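Local coordinates for tetrapyrrole methylase family protein (Chlorobaculum tepidum, PDB 3HH1), which probably methylates the ribose 2'-oxygen of a cytidine in 16S rRNA with S-adenosyl-L-methionine, and is present here as its N-terminal part alone, at residues G6-V11 with L109-V114; G33-E38 with D81-T86. One frame throughout, in Å; residues are numbered along the deposited sequence.

Contact 1. Residues G6-V11 with L109-V114; sequences GTLYVV and LPVVPV
The ring of Tyr9 meets Val112 and Val114 obliquely. Its CD1 lies 3.8 Å from Val114 CG2 and 3.9 Å from Val112 CB. The side chains of Tyr9 and Val112 lie side by side and point the same way. One face of the ring carries the methyl CG2 of Thr7, 3.5 Å above the plane and over the centre, a CH-pi arrangement. This methyl is anti to the backbone N. It also touches Val112 CG2 at 3.5 Å. The other branch of Thr7, OG1, faces Pro110 CG at 3.7 Å, the two side chains crossing at about a right angle. An alanine in place of Thr7 takes away CG2 and OG1, so the Tyr9 ring would probably lose its cover on this face and be freer to turn, with a gap beside Val112 CG2.

The other face of the sheet is purely aliphatic at this point. Val10 CG2 meets Val111 CG1 at 3.8 Å. Helix 98-106 covers Leu8 and Val111, and Ile93 of the second subunit packs on Val10, Val111 and Pro113.

Four backbone hydrogen bonds tie the strands. Leu8 N binds Pro110 O and Val10 N binds Val112 O. In return Leu8 O takes Val112 N, and Val10 O takes Val114 N at 2.7 Å. Gly6 O is buried against Pro110 CD without a hydrogen-bond partner. The axes of segments 8-11 and 111-114 make an angle of 29°. This is regular parallel pairing, with strand 111-114 at the edge of the sheet within this chain, in the alpha/beta domain of the tetrapyrrole methylase family.

Contact 2. Residues G33-E38 with D81-T86; sequences GAIACE and DVALVT
Ala36 and Leu84 meet in the tightly packed middle of this contact. Leu84 CD1 lies 3.4 Å from Ala36 O and 4.0 Å from Ala36 CB. Leu84 CG is anti to the backbone N (chi1 172°), and chi2 of 58° brings CD1 up to Ala36 of the neighbouring strand. Val82 CG1 flanks the same row, 3.7 Å from Ala34 O. On the other face Ile35 CG1 faces Ala83 CB, 4.4 Å away. Val85 also touches Ile35 and Cys37, but it was modelled in two conformers, so its close approach to Cys37 is doubtful.

Three backbone bonds hold this middle. Ala83 N bonds to Ala34 O, Ala36 N reaches Ala83 O at 2.8 Å, and Val85 N bonds to Ala36 O. Each carbonyl here also receives a CA-H contact from the partner strand.

Both ends are looser. At Gly33 the bond to Asp81 O is bent to 131° at the hydrogen, and the donor sits above the carbonyl plane. Gly33 has no CB to fall against that oxygen. At the other end direct pairing gives way to two waters. Both waters accept from Glu38 N and donate to Val85 O. Water 1 is weak on the Val85 side and water 2 on the Glu38 side; water 2 lies 2.8 Å from Val85 O.

Helix 65-77 covers the face of Ala34, Ala36 and Val82. Helices 23-31 and 40-49 cover the face of Ile35, with Leu29 on Ile35, Ala83 and Val85. Beyond strand 34-37, Ile35 and Cys37 make backbone hydrogen bonds to Val58 of strand 57-59; beyond strand 82-87 lies strand 8-13.

Both contacts belong to one parallel sheet, their centres about 9 Å apart. Strands 8-13 and 82-87 are neighbours, so contact 1 and contact 2 join directly. Tyr9 N and O probably bond to Val82 O and Leu84 N, and Asp81 OD1 accepts from Thr7 N. Contact 2 is the core one, its centre about 2 Å from the centre of the chain, with apolar side chains, three of them alanines. The second subunit does not touch it. Contact 1 is partly buried. It reaches the edge strand, uses a tyrosine, a threonine and prolines, and meets the second subunit. Along the chain, contact 2 is nested in the loop that contact 1 closes.

Contact 1. Residues G6-V11 with L109-V114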
ATOM      1  N   GLY A   6      -8.213  -7.138 -17.836  1.00 20.98           N
ATOM      2  CA  GLY A   6      -8.837  -6.201 -16.920  1.00 19.88           C
ATOM      3  C   GLY A   6      -7.776  -5.571 -16.057  1.00 18.90           C
ATOM      4  O   GLY A   6      -6.656  -6.091 -15.899  1.00 17.75           O
ATOM      5  N   THR A   7      -8.145  -4.435 -15.494  1.00 18.06           N
ATOM      6  CA  THR A   7      -7.296  -3.656 -14.619  1.00 17.29           C
ATOM      7  C   THR A   7      -7.769  -3.812 -13.196  1.00 16.57           C
ATOM      8  O   THR A   7      -8.985  -3.776 -12.925  1.00 16.02           O
ATOM      9  CB  THR A   7      -7.346  -2.175 -15.058  1.00 17.46           C
ATOM     10  OG1 THR A   7      -6.708  -2.055 -16.339  1.00 17.96           O
ATOM     11  CG2 THR A   7      -6.646  -1.230 -14.050  1.00 18.92           C
ATOM     12  N   LEU A   8      -6.803  -3.979 -12.283  1.00 15.18           N
ATOM     13  CA  LEU A   8      -7.071  -3.890 -10.868  1.00 15.26           C
ATOM     14  C   LEU A   8      -6.913  -2.410 -10.445  1.00 13.22           C
ATOM     15  O   LEU A   8      -5.762  -1.884 -10.405  1.00 16.36           O
ATOM     16  CB  LEU A   8      -6.136  -4.758 -10.062  1.00 15.31           C
ATOM     17  CG  LEU A   8      -6.443  -4.797  -8.564  1.00 17.25           C
ATOM     18  CD1 LEU A   8      -7.896  -5.408  -8.252  1.00 18.11           C
ATOM     19  CD2 LEU A   8      -5.383  -5.528  -7.772  1.00 20.55           C
ATOM     20  N   TYR A   9      -8.017  -1.724 -10.170  1.00 11.99           N
ATOM     21  CA  TYR A   9      -7.974  -0.345  -9.667  1.00 12.81           C
ATOM     22  C   TYR A   9      -7.915  -0.336  -8.160  1.00 14.24           C
ATOM     23  O   TYR A   9      -8.729  -0.974  -7.525  1.00 16.24           O
ATOM     24  CB  TYR A   9      -9.224   0.432 -10.091  1.00 13.10           C
ATOM     25  CG  TYR A   9      -9.267   0.706 -11.568  1.00 14.43           C
ATOM     26  CD1 TYR A   9      -8.429   1.640 -12.136  1.00 16.57           C
ATOM     27  CD2 TYR A   9     -10.114  -0.015 -12.406  1.00 14.94           C
ATOM     28  CE1 TYR A   9      -8.434   1.880 -13.470  1.00 18.59           C
ATOM     29  CE2 TYR A   9     -10.115   0.201 -13.743  1.00 17.66           C
ATOM     30  CZ  TYR A   9      -9.290   1.168 -14.289  1.00 18.81           C
ATOM     31  OH  TYR A   9      -9.293   1.400 -15.656  1.00 20.04           O
ATOM     32  N   VAL A  10      -6.919   0.314  -7.589  1.00 14.85           N
ATOM     33  CA  VAL A  10      -6.793   0.422  -6.150  1.00 14.52           C
ATOM     34  C   VAL A  10      -7.352   1.802  -5.746  1.00 16.94           C
ATOM     35  O   VAL A  10      -6.790   2.859  -6.101  1.00 18.54           O
ATOM     36  CB  VAL A  10      -5.341   0.233  -5.685  1.00 14.70           C
ATOM     37  CG1 VAL A  10      -5.301   0.273  -4.187  1.00 13.37           C
ATOM     38  CG2 VAL A  10      -4.780  -1.129  -6.220  1.00 12.28           C
ATOM     39  N   VAL A  11      -8.441   1.770  -4.979  1.00 17.02           N
ATOM     40  CA  VAL A  11      -9.206   2.939  -4.628  1.00 19.23           C
ATOM     41  C   VAL A  11      -9.106   3.168  -3.127  1.00 20.95           C
ATOM     42  O   VAL A  11      -9.535   2.314  -2.328  1.00 21.20           O
ATOM     43  CB  VAL A  11     -10.680   2.766  -5.059  1.00 19.13           C
ATOM     44  CG1 VAL A  11     -11.436   4.061  -4.804  1.00 22.72           C
ATOM     45  CG2 VAL A  11     -10.770   2.347  -6.556  1.00 20.10           C
ATOM     46  N   LEU A 109      -0.762  -8.411 -14.871  1.00 19.05           N
ATOM     47  CA  LEU A 109      -2.001  -7.660 -15.000  1.00 20.24           C
ATOM     48  C   LEU A 109      -1.815  -6.245 -14.442  1.00 21.79           C
ATOM     49  O   LEU A 109      -1.099  -6.053 -13.473  1.00 19.97           O
ATOM     50  CB  LEU A 109      -3.127  -8.404 -14.271  1.00 19.51           C
ATOM     51  CG  LEU A 109      -3.387  -9.836 -14.779  1.00 17.68           C
ATOM     52  CD1 LEU A 109      -4.258 -10.626 -13.750  1.00 16.64           C
ATOM     53  CD2 LEU A 109      -4.076  -9.802 -16.133  1.00 19.82           C
ATOM     54  N   PRO A 110      -2.472  -5.253 -15.055  1.00 26.08           N
ATOM     55  CA  PRO A 110      -2.280  -3.852 -14.695  1.00 26.93           C
ATOM     56  C   PRO A 110      -2.871  -3.520 -13.329  1.00 27.66           C
ATOM     57  O   PRO A 110      -3.950  -4.012 -13.002  1.00 27.33           O
ATOM     58  CB  PRO A 110      -3.032  -3.086 -15.779  1.00 28.61           C
ATOM     59  CG  PRO A 110      -3.616  -4.017 -16.662  1.00 27.55           C
ATOM     60  CD  PRO A 110      -3.297  -5.409 -16.259  1.00 27.44           C
ATOM     61  N   VAL A 111      -2.124  -2.780 -12.524  1.00 27.64           N
ATOM     62  CA  VAL A 111      -2.584  -2.358 -11.195  1.00 27.61           C
ATOM     63  C   VAL A 111      -2.452  -0.840 -11.190  1.00 29.44           C
ATOM     64  O   VAL A 111      -1.347  -0.323 -11.412  1.00 30.19           O
ATOM     65  CB  VAL A 111      -1.763  -2.964 -10.061  1.00 27.72           C
ATOM     66  CG1 VAL A 111      -2.268  -2.443  -8.694  1.00 27.00           C
ATOM     67  CG2 VAL A 111      -1.821  -4.552 -10.128  1.00 24.99           C
ATOM     68  N   VAL A 112      -3.573  -0.157 -11.008  1.00 28.66           N
ATOM     69  CA  VAL A 112      -3.662   1.283 -11.204  1.00 30.33           C
ATOM     70  C   VAL A 112      -4.261   1.968 -10.001  1.00 28.81           C
ATOM     71  O   VAL A 112      -5.380   1.653  -9.585  1.00 28.11           O
ATOM     72  CB  VAL A 112      -4.529   1.607 -12.438  1.00 28.83           C
ATOM     73  CG1 VAL A 112      -4.740   3.159 -12.594  1.00 32.10           C
ATOM     74  CG2 VAL A 112      -3.899   0.975 -13.670  1.00 32.95           C
ATOM     75  N   PRO A 113      -3.537   2.950  -9.448  1.00 29.69           N
ATOM     76  CA  PRO A 113      -4.095   3.664  -8.299  1.00 29.60           C
ATOM     77  C   PRO A 113      -5.162   4.671  -8.721  1.00 30.95           C
ATOM     78  O   PRO A 113      -5.010   5.297  -9.768  1.00 30.29           O
ATOM     79  CB  PRO A 113      -2.869   4.378  -7.720  1.00 30.77           C
ATOM     80  CG  PRO A 113      -1.923   4.565  -8.885  1.00 31.37           C
ATOM     81  CD  PRO A 113      -2.167   3.384  -9.790  1.00 30.36           C
ATOM     82  N   VAL A 114      -6.212   4.813  -7.921  1.00 32.63           N
ATOM     83  CA  VAL A 114      -7.204   5.851  -8.163  1.00 34.93           C
ATOM     84  C   VAL A 114      -7.157   6.828  -6.985  1.00 38.67           C
ATOM     85  O   VAL A 114      -7.656   6.477  -5.910  1.00 39.18           O
ATOM     86  CB  VAL A 114      -8.592   5.294  -8.372  1.00 34.67           C
ATOM     87  CG1 VAL A 114      -9.580   6.457  -8.699  1.00 33.49           C
ATOM     88  CG2 VAL A 114      -8.525   4.312  -9.492  1.00 32.76           C
TER

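Contact 2. Residues G33-E38 with D81-T86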
ATOM      1  N   GLY A  33     -16.333  -4.568 -12.205  1.00 17.91           N
ATOM      2  CA  GLY A  33     -16.862  -5.927 -12.332  1.00 17.99           C
ATOM      3  C   GLY A  33     -17.022  -6.568 -10.964  1.00 17.27           C
ATOM      4  O   GLY A  33     -17.908  -7.405 -10.766  1.00 17.82           O
ATOM      5  N   ALA A  34     -16.170  -6.191 -10.017  1.00 16.33           N
ATOM      6  CA  ALA A  34     -16.296  -6.703  -8.628  1.00 15.70           C
ATOM      7  C   ALA A  34     -15.517  -5.763  -7.773  1.00 17.17           C
ATOM      8  O   ALA A  34     -14.629  -5.053  -8.268  1.00 15.94           O
ATOM      9  CB  ALA A  34     -15.714  -8.130  -8.480  1.00 16.77           C
ATOM     10  N   ILE A  35     -15.829  -5.764  -6.487  1.00 16.41           N
ATOM     11  CA  ILE A  35     -15.086  -4.965  -5.544  1.00 17.28           C
ATOM     12  C   ILE A  35     -14.446  -5.918  -4.564  1.00 17.57           C
ATOM     13  O   ILE A  35     -15.143  -6.754  -3.991  1.00 20.00           O
ATOM     14  CB  ILE A  35     -16.020  -3.958  -4.866  1.00 18.29           C
ATOM     15  CG1 ILE A  35     -16.498  -2.914  -5.918  1.00 18.92           C
ATOM     16  CG2 ILE A  35     -15.328  -3.281  -3.649  1.00 18.29           C
ATOM     17  CD1 ILE A  35     -17.301  -1.805  -5.396  1.00 24.72           C
ATOM     18  N   ALA A  36     -13.135  -5.794  -4.365  1.00 18.40           N
ATOM     19  CA  ALA A  36     -12.392  -6.668  -3.431  1.00 18.37           C
ATOM     20  C   ALA A  36     -12.096  -5.854  -2.208  1.00 19.69           C
ATOM     21  O   ALA A  36     -11.728  -4.662  -2.305  1.00 18.60           O
ATOM     22  CB  ALA A  36     -11.096  -7.139  -4.066  1.00 19.25           C
ATOM     23  N   CYS A  37     -12.268  -6.451  -1.035  1.00 19.58           N
ATOM     24  CA  CYS A  37     -12.099  -5.671   0.155  1.00 22.31           C
ATOM     25  C   CYS A  37     -11.755  -6.579   1.289  1.00 22.97           C
ATOM     26  O   CYS A  37     -12.099  -7.756   1.276  1.00 22.62           O
ATOM     27  CB  CYS A  37     -13.374  -4.883   0.480  1.00 22.65           C
ATOM     28  SG  CYS A  37     -14.840  -5.944   0.627  1.00 32.03           S
ATOM     29  N   GLU A  38     -11.043  -6.040   2.262  1.00 23.95           N
ATOM     30  CA  GLU A  38     -10.690  -6.833   3.425  1.00 27.03           C
ATOM     31  C   GLU A  38     -11.720  -6.621   4.535  1.00 27.24           C
ATOM     32  O   GLU A  38     -11.927  -7.486   5.377  1.00 28.25           O
ATOM     33  CB  GLU A  38      -9.247  -6.509   3.850  1.00 27.41           C
ATOM     34  CG  GLU A  38      -8.633  -7.512   4.773  1.00 33.68           C
ATOM     35  CD  GLU A  38      -8.477  -6.976   6.157  1.00 38.88           C
ATOM     36  OE1 GLU A  38      -8.608  -5.734   6.324  1.00 42.80           O
ATOM     37  OE2 GLU A  38      -8.220  -7.790   7.072  1.00 43.28           O
ATOM     38  N   ASP A  81     -12.593  -5.339 -15.125  1.00 18.81           N
ATOM     39  CA  ASP A  81     -11.946  -4.599 -14.060  1.00 18.96           C
ATOM     40  C   ASP A  81     -12.406  -5.046 -12.687  1.00 17.72           C
ATOM     41  O   ASP A  81     -13.527  -5.539 -12.516  1.00 20.52           O
ATOM     42  CB  ASP A  81     -12.205  -3.123 -14.242  1.00 19.64           C
ATOM     43  CG  ASP A  81     -11.814  -2.647 -15.614  1.00 23.21           C
ATOM     44  OD1 ASP A  81     -10.975  -3.338 -16.272  1.00 29.88           O
ATOM     45  OD2 ASP A  81     -12.352  -1.593 -16.052  1.00 26.90           O
ATOM     46  N   VAL A  82     -11.537  -4.854 -11.716  1.00 17.45           N
ATOM     47  CA  VAL A  82     -11.845  -5.100 -10.315  1.00 16.62           C
ATOM     48  C   VAL A  82     -11.352  -3.898  -9.531  1.00 16.69           C
ATOM     49  O   VAL A  82     -10.301  -3.381  -9.863  1.00 15.00           O
ATOM     50  CB  VAL A  82     -11.121  -6.380  -9.819  1.00 16.66           C
ATOM     51  CG1 VAL A  82     -11.299  -6.569  -8.309  1.00 14.75           C
ATOM     52  CG2 VAL A  82     -11.626  -7.609 -10.577  1.00 17.56           C
ATOM     53  N   ALA A  83     -12.102  -3.462  -8.503  1.00 15.59           N
ATOM     54  CA  ALA A  83     -11.671  -2.367  -7.666  1.00 16.09           C
ATOM     55  C   ALA A  83     -11.310  -2.939  -6.305  1.00 15.23           C
ATOM     56  O   ALA A  83     -12.118  -3.625  -5.723  1.00 16.80           O
ATOM     57  CB  ALA A  83     -12.787  -1.301  -7.520  1.00 16.05           C
ATOM     58  N   LEU A  84     -10.086  -2.717  -5.862  1.00 16.96           N
ATOM     59  CA  LEU A  84      -9.662  -3.086  -4.503  1.00 16.95           C
ATOM     60  C   LEU A  84      -9.792  -1.819  -3.645  1.00 16.99           C
ATOM     61  O   LEU A  84      -9.189  -0.799  -3.949  1.00 15.92           O
ATOM     62  CB  LEU A  84      -8.205  -3.576  -4.530  1.00 17.32           C
ATOM     63  CG  LEU A  84      -7.538  -3.833  -3.179  1.00 19.06           C
ATOM     64  CD1 LEU A  84      -8.309  -4.839  -2.394  1.00 20.42           C
ATOM     65  CD2 LEU A  84      -6.121  -4.325  -3.488  1.00 23.16           C
ATOM     66  N   VAL A  85     -10.604  -1.890  -2.595  0.50 17.38           N
ATOM     67  CA  VAL A  85     -10.735  -0.772  -1.706  0.50 18.56           C
ATOM     68  C   VAL A  85      -9.730  -0.952  -0.580  0.50 19.97           C
ATOM     69  O   VAL A  85      -9.462  -2.058  -0.116  0.50 18.99           O
ATOM     70  CB  VAL A  85     -12.163  -0.608  -1.173  0.50 18.88           C
ATOM     71  CG1 VAL A  85     -13.121  -0.335  -2.348  0.50 18.36           C
ATOM     72  CG2 VAL A  85     -12.577  -1.817  -0.417  0.50 19.69           C
ATOM     73  N   THR A  86      -9.134   0.153  -0.189  1.00 21.48           N
ATOM     74  CA  THR A  86      -8.239   0.173   0.936  1.00 24.49           C
ATOM     75  C   THR A  86      -8.636   1.386   1.733  1.00 25.95           C
ATOM     76  O   THR A  86      -9.391   2.229   1.253  1.00 25.96           O
ATOM     77  CB  THR A  86      -6.744   0.243   0.515  1.00 25.98           C
ATOM     78  OG1 THR A  86      -6.488   1.458  -0.205  1.00 29.51           O
ATOM     79  CG2 THR A  86      -6.363  -0.971  -0.354  1.00 28.25           C
TER
HETATM   80  O   HOH W   1     -11.280  -2.991   2.693  1.00 33.27           O
HETATM   81  O   HOH W   2      -8.721  -4.240   1.436  1.00 36.21           O